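Local coordinates for Alr3699 protein (Nostoc sp., PDB 4XSO), which belongs by family to the glycosyltransferases of the GT-B fold, built from two Rossmann-like domains that face each other across a cleft, at residues A[219-224]-A[237-242]; A[256-261]-A[267-272]; A[84-89]-A[108-113]. All coordinates share one frame; numbering follows the deposited sequence.

Contact 1 (A[219-224]-A[237-242]); sequences KGQHIL and AILVGD
Leu224 and Gln221, in the first turn of helix 221-228, lie over Ala237 and Leu239 of strand 235-240, closing a beta-alpha-beta unit (strand 207-212, helix 221-228, strand 235-240) of the C-terminal Rossmann-like domain. The centre of the contact is the CD2 methyl of Leu224. Its CG stands anti to the backbone N (chi1 175°), which carries the isobutyl group off the helix towards the strand, and Leu224 CD2 comes to 4.0 Å from Ala237 CB. The same Leu224 CD2 lies 4.1 Å from Leu239 CD2; the two leucine side chains run past each other in opposite directions, methyl beside methyl. Leu239 offers its second branch one turn earlier on the helix, where CD1 is 4.3 Å from Gln221 CG, so the aliphatic part of the glutamine continues the greasy patch. The amide beyond is held by polar partners instead. Gln221 NE2 donates to the backbone O of Arg214 and also to a water 2.9 Å away, which in turn makes a weak 3.4 Å bond to Val240 O, a loose bridge to the end of the strand. Gly220, with positive phi, takes the N-cap position, and its O receives Ile223 N at 3.0 Å. Leu224 also touches Val209 and His211 of strand 207-212, and Gln221 reaches Tyr250 and Leu254 of helix 248-260. The start of helix 221-228 thus lies on strands 207-212 and 235-240, with helix 248-260 alongside, while Leu239 carries the apolar layer on to Val267 and Phe269 of strand 267-271.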
loop_
_atom_site.group_PDB
_atom_site.type_symbol
_atom_site.label_atom_id
_atom_site.label_comp_id
_atom_site.label_asym_id
_atom_site.label_seq_id
_atom_site.Cartn_x
_atom_site.Cartn_y
_atom_site.Cartn_z
ATOM N N LYS A 219 25.850 -1.075 23.657
ATOM C CA LYS A 219 25.999 0.062 24.576
ATOM C C LYS A 219 27.327 0.125 25.332
ATOM O O LYS A 219 27.628 1.148 25.971
ATOM C CB LYS A 219 24.817 0.170 25.526
ATOM C CG LYS A 219 23.478 0.387 24.779
ATOM C CD LYS A 219 23.468 1.759 24.116
ATOM C CE LYS A 219 22.192 2.093 23.375
ATOM N NZ LYS A 219 21.288 2.854 24.287
ATOM N N GLY A 220 28.102 -0.956 25.299
ATOM C CA GLY A 220 29.508 -0.912 25.708
ATOM C C GLY A 220 29.864 -0.781 27.183
ATOM O O GLY A 220 30.921 -0.266 27.555
ATOM N N GLN A 221 29.039 -1.303 28.048
ATOM C CA GLN A 221 29.388 -1.297 29.477
ATOM C C GLN A 221 30.693 -2.035 29.750
ATOM O O GLN A 221 31.422 -1.643 30.637
ATOM C CB GLN A 221 28.276 -1.946 30.317
ATOM C CG GLN A 221 27.066 -1.054 30.545
ATOM C CD GLN A 221 26.009 -1.199 29.459
ATOM O OE1 GLN A 221 26.189 -1.946 28.497
ATOM N NE2 GLN A 221 24.895 -0.475 29.612
ATOM N N HIS A 222 31.005 -3.067 28.957
ATOM C CA HIS A 222 32.254 -3.837 29.145
ATOM C C HIS A 222 33.513 -3.013 28.864
ATOM O O HIS A 222 34.573 -3.260 29.437
ATOM C CB HIS A 222 32.227 -5.143 28.288
ATOM C CG HIS A 222 32.237 -4.892 26.808
ATOM N ND1 HIS A 222 31.107 -4.496 26.103
ATOM C CD2 HIS A 222 33.249 -4.933 25.906
ATOM C CE1 HIS A 222 31.431 -4.313 24.835
ATOM N NE2 HIS A 222 32.725 -4.547 24.697
ATOM N N ILE A 223 33.388 -1.996 28.024
ATOM C CA ILE A 223 34.490 -1.071 27.738
ATOM C C ILE A 223 34.785 -0.183 28.977
ATOM O O ILE A 223 35.932 -0.026 29.339
ATOM C CB ILE A 223 34.159 -0.179 26.490
ATOM C CG1 ILE A 223 33.734 -1.024 25.288
ATOM C CG2 ILE A 223 35.325 0.755 26.132
ATOM C CD1 ILE A 223 34.895 -1.827 24.726
ATOM N N LEU A 224 33.740 0.387 29.628
ATOM C CA LEU A 224 33.928 1.120 30.869
ATOM C C LEU A 224 34.598 0.225 31.929
ATOM O O LEU A 224 35.479 0.668 32.653
ATOM C CB LEU A 224 32.591 1.737 31.376
ATOM C CG LEU A 224 32.648 2.432 32.748
ATOM C CD1 LEU A 224 33.603 3.603 32.692
ATOM C CD2 LEU A 224 31.244 2.927 33.139
ATOM N N ALA A 237 32.318 2.773 39.225
ATOM C CA ALA A 237 31.348 2.911 38.160
ATOM C C ALA A 237 29.929 2.596 38.687
ATOM O O ALA A 237 29.752 1.706 39.496
ATOM C CB ALA A 237 31.751 2.025 37.004
ATOM N N ILE A 238 28.934 3.409 38.310
ATOM C CA ILE A 238 27.554 3.059 38.520
ATOM C C ILE A 238 26.979 2.802 37.183
ATOM O O ILE A 238 27.131 3.620 36.243
ATOM C CB ILE A 238 26.726 4.123 39.326
ATOM C CG1 ILE A 238 26.685 5.457 38.602
ATOM C CG2 ILE A 238 27.304 4.353 40.717
ATOM C CD1 ILE A 238 25.634 6.402 39.179
ATOM N N LEU A 239 26.347 1.638 37.058
ATOM C CA LEU A 239 25.635 1.222 35.839
ATOM C C LEU A 239 24.145 1.333 36.125
ATOM O O LEU A 239 23.595 0.645 37.015
ATOM C CB LEU A 239 25.977 -0.208 35.415
ATOM C CG LEU A 239 27.490 -0.485 35.339
ATOM C CD1 LEU A 239 27.697 -1.853 34.718
ATOM C CD2 LEU A 239 28.220 0.489 34.511
ATOM N N VAL A 240 23.499 2.195 35.343
ATOM C CA VAL A 240 22.126 2.482 35.536
ATOM C C VAL A 240 21.425 2.063 34.293
ATOM O O VAL A 240 21.720 2.515 33.187
ATOM C CB VAL A 240 21.922 3.985 35.815
ATOM C CG1 VAL A 240 20.497 4.267 36.167
ATOM C CG2 VAL A 240 22.826 4.419 36.969
ATOM N N GLY A 241 20.512 1.145 34.497
ATOM C CA GLY A 241 19.657 0.618 33.477
ATOM C C GLY A 241 19.404 -0.866 33.775
ATOM O O GLY A 241 20.008 -1.518 34.678
ATOM N N ASP A 242 18.505 -1.409 33.001
ATOM C CA ASP A 242 18.065 -2.742 33.235
ATOM C C ASP A 242 18.519 -3.604 32.080
ATOM O O ASP A 242 18.998 -3.124 31.068
ATOM C CB ASP A 242 16.541 -2.808 33.526
ATOM C CG ASP A 242 15.708 -2.186 32.449
ATOM O OD1 ASP A 242 16.237 -1.385 31.669
ATOM O OD2 ASP A 242 14.508 -2.483 32.386
HETATM O O HOH W 1 24.630 1.090 32.068
#

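Contact 2 (A[256-261]-A[267-272]); sequences QQITRL and VKFLGF
Ile258, near the end of helix 248-260, drives its long branch into a corner made by Val267 and Phe269 of strand 267-271. From CB, which is directed at the strand, the ethyl branch leaves with CG1 anti to the carbonyl carbon (chi1 -71°) and then runs nearly straight (chi2 161°). Ile258 CG1 passes 4.2 Å from Val267 CG2. One bond further on, the terminal CD1 makes the closest approaches of the contact: Ile258 CD1 is 3.7 Å from Val267 CG1 and 3.5 Å from Phe269 CE1. Ile258 and Val267 reach for each other tip to tip, so that both valine methyls take part, CG1 against the end of the branch and CG2 against its middle. The phenyl ring is met differently. Phe269 leaves the strand at a slant to the helix, yet its far end swings in, and the methyl reaches the ring obliquely at CE1 and CZ, with Phe269 CZ 3.7 Å from Ile258 CD1. Elsewhere Ile258 touches Ile225 of helix 221-228 and Leu263 in the short connection between helix and strand. Phe269 also meets the ring of His255, one turn before Ile258 on helix 248-260, with planes at about 45°. Between the two segments the contact is wholly apolar, carried mainly by the CD1 methyl of Ile258, shared between a valine and an aromatic ring. Dispersion and exclusion of water therefore hold this end of the helix against the strand that is outermost in the sheet within this chain, with no directional bond between the segments.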
loop_
_atom_site.group_PDB
_atom_site.type_symbol
_atom_site.label_atom_id
_atom_site.label_comp_id
_atom_site.label_asym_id
_atom_site.label_seq_id
_atom_site.Cartn_x
_atom_site.Cartn_y
_atom_site.Cartn_z
ATOM N N GLN A 256 30.820 -11.467 35.109
ATOM C CA GLN A 256 31.980 -12.370 35.180
ATOM C C GLN A 256 33.202 -11.558 34.966
ATOM O O GLN A 256 34.202 -11.689 35.697
ATOM C CB GLN A 256 31.908 -13.435 34.086
ATOM C CG GLN A 256 30.690 -14.351 34.244
ATOM C CD GLN A 256 30.852 -15.685 33.521
ATOM O OE1 GLN A 256 30.424 -15.846 32.366
ATOM N NE2 GLN A 256 31.500 -16.641 34.195
ATOM N N GLN A 257 33.104 -10.661 33.972
ATOM C CA GLN A 257 34.192 -9.744 33.648
ATOM C C GLN A 257 34.590 -8.975 34.923
ATOM O O GLN A 257 35.783 -8.887 35.292
ATOM C CB GLN A 257 33.772 -8.744 32.512
ATOM C CG GLN A 257 34.827 -7.686 32.176
ATOM C CD GLN A 257 34.368 -6.587 31.221
ATOM O OE1 GLN A 257 33.197 -6.447 30.949
ATOM N NE2 GLN A 257 35.306 -5.785 30.740
ATOM N N ILE A 258 33.601 -8.333 35.549
ATOM C CA ILE A 258 33.854 -7.561 36.721
ATOM C C ILE A 258 34.558 -8.382 37.845
ATOM O O ILE A 258 35.482 -7.926 38.494
ATOM C CB ILE A 258 32.513 -6.997 37.273
ATOM C CG1 ILE A 258 31.953 -5.898 36.366
ATOM C CG2 ILE A 258 32.681 -6.506 38.721
ATOM C CD1 ILE A 258 30.492 -5.670 36.592
ATOM N N THR A 259 34.044 -9.559 38.133
ATOM C CA THR A 259 34.719 -10.471 39.076
ATOM C C THR A 259 36.103 -10.915 38.553
ATOM O O THR A 259 37.070 -10.861 39.261
ATOM C CB THR A 259 33.864 -11.707 39.315
ATOM O OG1 THR A 259 32.678 -11.322 40.032
ATOM C CG2 THR A 259 34.667 -12.738 40.148
ATOM N N ARG A 260 36.217 -11.308 37.303
ATOM C CA ARG A 260 37.564 -11.606 36.768
ATOM C C ARG A 260 38.616 -10.447 36.914
ATOM O O ARG A 260 39.818 -10.686 37.177
ATOM C CB ARG A 260 37.406 -12.042 35.316
ATOM C CG ARG A 260 38.710 -12.314 34.553
ATOM C CD ARG A 260 38.445 -12.917 33.147
ATOM N NE ARG A 260 37.666 -12.055 32.239
ATOM C CZ ARG A 260 38.093 -10.910 31.675
ATOM N NH1 ARG A 260 39.303 -10.420 31.911
ATOM N NH2 ARG A 260 37.291 -10.228 30.866
ATOM N N LEU A 261 38.183 -9.190 36.743
ATOM C CA LEU A 261 39.082 -8.038 36.917
ATOM C C LEU A 261 39.283 -7.666 38.353
ATOM O O LEU A 261 40.052 -6.774 38.665
ATOM C CB LEU A 261 38.611 -6.841 36.094
ATOM C CG LEU A 261 38.799 -7.229 34.611
ATOM C CD1 LEU A 261 37.896 -6.472 33.657
ATOM C CD2 LEU A 261 40.253 -7.068 34.209
ATOM N N VAL A 267 32.061 -1.394 41.083
ATOM C CA VAL A 267 31.011 -1.324 40.066
ATOM C C VAL A 267 29.694 -1.566 40.807
ATOM O O VAL A 267 29.618 -2.520 41.582
ATOM C CB VAL A 267 31.205 -2.362 38.937
ATOM C CG1 VAL A 267 30.180 -2.194 37.816
ATOM C CG2 VAL A 267 32.583 -2.272 38.327
ATOM N N LYS A 268 28.721 -0.637 40.703
ATOM C CA LYS A 268 27.383 -0.811 41.308
ATOM C C LYS A 268 26.348 -0.848 40.204
ATOM O O LYS A 268 26.219 0.115 39.437
ATOM C CB LYS A 268 27.068 0.281 42.355
ATOM C CG LYS A 268 27.889 0.166 43.633
ATOM C CD LYS A 268 27.668 1.306 44.647
ATOM C CE LYS A 268 26.291 1.266 45.320
ATOM N NZ LYS A 268 26.269 0.604 46.675
ATOM N N PHE A 269 25.620 -1.959 40.079
ATOM C CA PHE A 269 24.460 -2.009 39.209
ATOM C C PHE A 269 23.257 -1.423 39.980
ATOM O O PHE A 269 22.856 -1.985 41.012
ATOM C CB PHE A 269 24.123 -3.421 38.810
ATOM C CG PHE A 269 25.111 -4.074 37.865
ATOM C CD1 PHE A 269 26.230 -4.728 38.338
ATOM C CD2 PHE A 269 24.857 -4.114 36.507
ATOM C CE1 PHE A 269 27.099 -5.392 37.460
ATOM C CE2 PHE A 269 25.710 -4.738 35.630
ATOM C CZ PHE A 269 26.852 -5.399 36.110
ATOM N N LEU A 270 22.673 -0.304 39.512
ATOM C CA LEU A 270 21.500 0.290 40.239
ATOM C C LEU A 270 20.174 -0.138 39.697
ATOM O O LEU A 270 19.087 0.204 40.244
ATOM C CB LEU A 270 21.550 1.826 40.250
ATOM C CG LEU A 270 22.797 2.450 40.757
ATOM C CD1 LEU A 270 22.637 3.960 40.832
ATOM C CD2 LEU A 270 23.105 1.855 42.114
ATOM N N GLY A 271 20.207 -0.815 38.584
ATOM C CA GLY A 271 18.993 -1.197 37.932
ATOM C C GLY A 271 18.295 -0.037 37.198
ATOM O O GLY A 271 18.888 0.988 36.945
ATOM N N PHE A 272 17.035 -0.211 36.833
ATOM C CA PHE A 272 16.320 0.868 36.112
ATOM C C PHE A 272 15.970 1.997 37.071
ATOM O O PHE A 272 15.377 1.770 38.105
ATOM C CB PHE A 272 15.071 0.335 35.423
ATOM C CG PHE A 272 14.301 1.388 34.671
ATOM C CD1 PHE A 272 13.464 2.286 35.348
ATOM C CD2 PHE A 272 14.386 1.481 33.291
ATOM C CE1 PHE A 272 12.757 3.262 34.651
ATOM C CE2 PHE A 272 13.667 2.456 32.593
ATOM C CZ PHE A 272 12.859 3.332 33.281
#

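Contact 3 (A[84-89]-A[108-113]); sequences APLVAK and LVVGAI
Val87 and Ile113, each a beta-branched residue on its own helix, cross at about a right angle where helix 85-95 packs beside helix 105-118. Each presents the methyl that stands anti to its amide nitrogen, CG1 in the valine (chi1 178°) and CG2 in the isoleucine. They meet with Val87 CG1 3.5 Å from Ile113 CG2, a snug methyl-to-methyl contact; the isoleucine touches by its short branch rather than by its ethyl arm. One turn earlier on the second helix, Val110 points toward the first helix. Its CA comes within 6.2 Å of the CA of Val87, which shows how closely the two helix backbones approach here. Leu86 starts off at a slant to this gap, but its tip turns in: Leu86 CD2 is 4.3 Å from Val110 CG1, a looser touch than the first. Beyond the pair, Phe41 lies against both Leu86 and Val110. Three of these four side chains also pack on the second subunit: its Leu83 lies against Leu86 and Val110, and its Ile113 meets Ile113. Branched aliphatic residues joining two neighbouring helices in this way belong to the helical layer of a Rossmann-like alpha/beta domain; here the helices precede and follow strand 99-102 of the parallel sheet in the N-terminal half of the GT-B fold.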
loop_
_atom_site.group_PDB
_atom_site.type_symbol
_atom_site.label_atom_id
_atom_site.label_comp_id
_atom_site.label_asym_id
_atom_site.label_seq_id
_atom_site.Cartn_x
_atom_site.Cartn_y
_atom_site.Cartn_z
ATOM N N ALA A 84 -5.988 -4.479 2.268
ATOM C CA ALA A 84 -4.836 -4.167 3.147
ATOM C C ALA A 84 -5.387 -3.343 4.292
ATOM O O ALA A 84 -5.354 -2.110 4.223
ATOM C CB ALA A 84 -3.770 -3.376 2.385
ATOM N N PRO A 85 -5.969 -4.020 5.309
ATOM C CA PRO A 85 -6.872 -3.281 6.206
ATOM C C PRO A 85 -6.114 -2.272 7.119
ATOM O O PRO A 85 -6.646 -1.219 7.440
ATOM C CB PRO A 85 -7.577 -4.417 7.016
ATOM C CG PRO A 85 -7.208 -5.706 6.310
ATOM C CD PRO A 85 -5.865 -5.440 5.704
ATOM N N LEU A 86 -4.904 -2.615 7.509
ATOM C CA LEU A 86 -3.999 -1.665 8.162
ATOM C C LEU A 86 -3.854 -0.387 7.383
ATOM O O LEU A 86 -4.210 0.701 7.893
ATOM C CB LEU A 86 -2.632 -2.274 8.452
ATOM C CG LEU A 86 -1.849 -1.636 9.632
ATOM C CD1 LEU A 86 -0.863 -2.626 10.242
ATOM C CD2 LEU A 86 -1.133 -0.373 9.206
ATOM N N VAL A 87 -3.385 -0.497 6.131
ATOM C CA VAL A 87 -3.292 0.671 5.243
ATOM C C VAL A 87 -4.629 1.413 5.095
ATOM O O VAL A 87 -4.710 2.607 5.240
ATOM C CB VAL A 87 -2.746 0.233 3.885
ATOM C CG1 VAL A 87 -2.686 1.397 2.932
ATOM C CG2 VAL A 87 -1.376 -0.406 4.107
ATOM N N ALA A 88 -5.699 0.673 4.903
ATOM C CA ALA A 88 -6.995 1.260 4.707
ATOM C C ALA A 88 -7.504 2.033 5.918
ATOM O O ALA A 88 -8.155 3.063 5.778
ATOM C CB ALA A 88 -7.983 0.170 4.363
ATOM N N LYS A 89 -7.245 1.504 7.108
ATOM C CA LYS A 89 -7.496 2.252 8.332
ATOM C C LYS A 89 -6.701 3.569 8.450
ATOM O O LYS A 89 -7.265 4.645 8.821
ATOM C CB LYS A 89 -7.167 1.344 9.516
ATOM C CG LYS A 89 -8.188 0.252 9.731
ATOM C CD LYS A 89 -7.562 -0.876 10.546
ATOM C CE LYS A 89 -8.525 -2.031 10.812
ATOM N NZ LYS A 89 -7.815 -3.143 11.497
ATOM N N LEU A 108 6.759 5.162 7.667
ATOM C CA LEU A 108 7.055 5.892 6.423
ATOM C C LEU A 108 6.480 5.112 5.191
ATOM O O LEU A 108 5.851 5.665 4.291
ATOM C CB LEU A 108 8.584 6.206 6.266
ATOM C CG LEU A 108 8.749 6.625 4.803
ATOM C CD1 LEU A 108 8.394 8.097 4.657
ATOM C CD2 LEU A 108 10.080 6.224 4.277
ATOM N N VAL A 109 6.578 3.809 5.223
ATOM C CA VAL A 109 5.995 3.011 4.140
ATOM C C VAL A 109 4.483 3.156 4.061
ATOM O O VAL A 109 3.892 3.566 3.048
ATOM C CB VAL A 109 6.477 1.553 4.291
ATOM C CG1 VAL A 109 5.795 0.672 3.289
ATOM C CG2 VAL A 109 7.993 1.526 4.103
ATOM N N VAL A 110 3.838 2.891 5.180
ATOM C CA VAL A 110 2.409 3.031 5.255
ATOM C C VAL A 110 1.997 4.476 5.092
ATOM O O VAL A 110 1.019 4.790 4.430
ATOM C CB VAL A 110 1.888 2.469 6.614
ATOM C CG1 VAL A 110 0.422 2.813 6.836
ATOM C CG2 VAL A 110 2.152 0.983 6.727
ATOM N N GLY A 111 2.718 5.384 5.721
ATOM C CA GLY A 111 2.346 6.797 5.617
ATOM C C GLY A 111 2.461 7.330 4.191
ATOM O O GLY A 111 1.711 8.199 3.780
ATOM N N ALA A 112 3.430 6.819 3.434
ATOM C CA ALA A 112 3.609 7.202 2.004
ATOM C C ALA A 112 2.423 6.799 1.136
ATOM O O ALA A 112 1.873 7.577 0.331
ATOM C CB ALA A 112 4.918 6.596 1.436
ATOM N N ILE A 113 1.973 5.573 1.338
ATOM C CA ILE A 113 0.760 5.074 0.657
ATOM C C ILE A 113 -0.441 5.877 1.053
ATOM O O ILE A 113 -1.206 6.316 0.187
ATOM C CB ILE A 113 0.477 3.614 0.986
ATOM C CG1 ILE A 113 1.616 2.793 0.430
ATOM C CG2 ILE A 113 -0.887 3.169 0.468
ATOM C CD1 ILE A 113 1.637 1.366 0.942
#

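Contacts 1 and 2 are consecutive parts of one domain, with centres 8 Å apart, and both end on the same parallel sheet. Their strands are neighbours there: Leu239 N and Lys268 O are 2.8 Å apart, as are Leu239 O and Leu270 N, both probable hydrogen bonds. Leu239 CD1 and Phe269 CE2, 3.6 Å apart, join the two apolar patches into one layer. Contact 3 belongs to the other domain, on the opposite side of the chain's centre, with its centre about 39 Å from that of contact 1 and about 45 Å from that of contact 2. Of the three, it is the one the second subunit reaches.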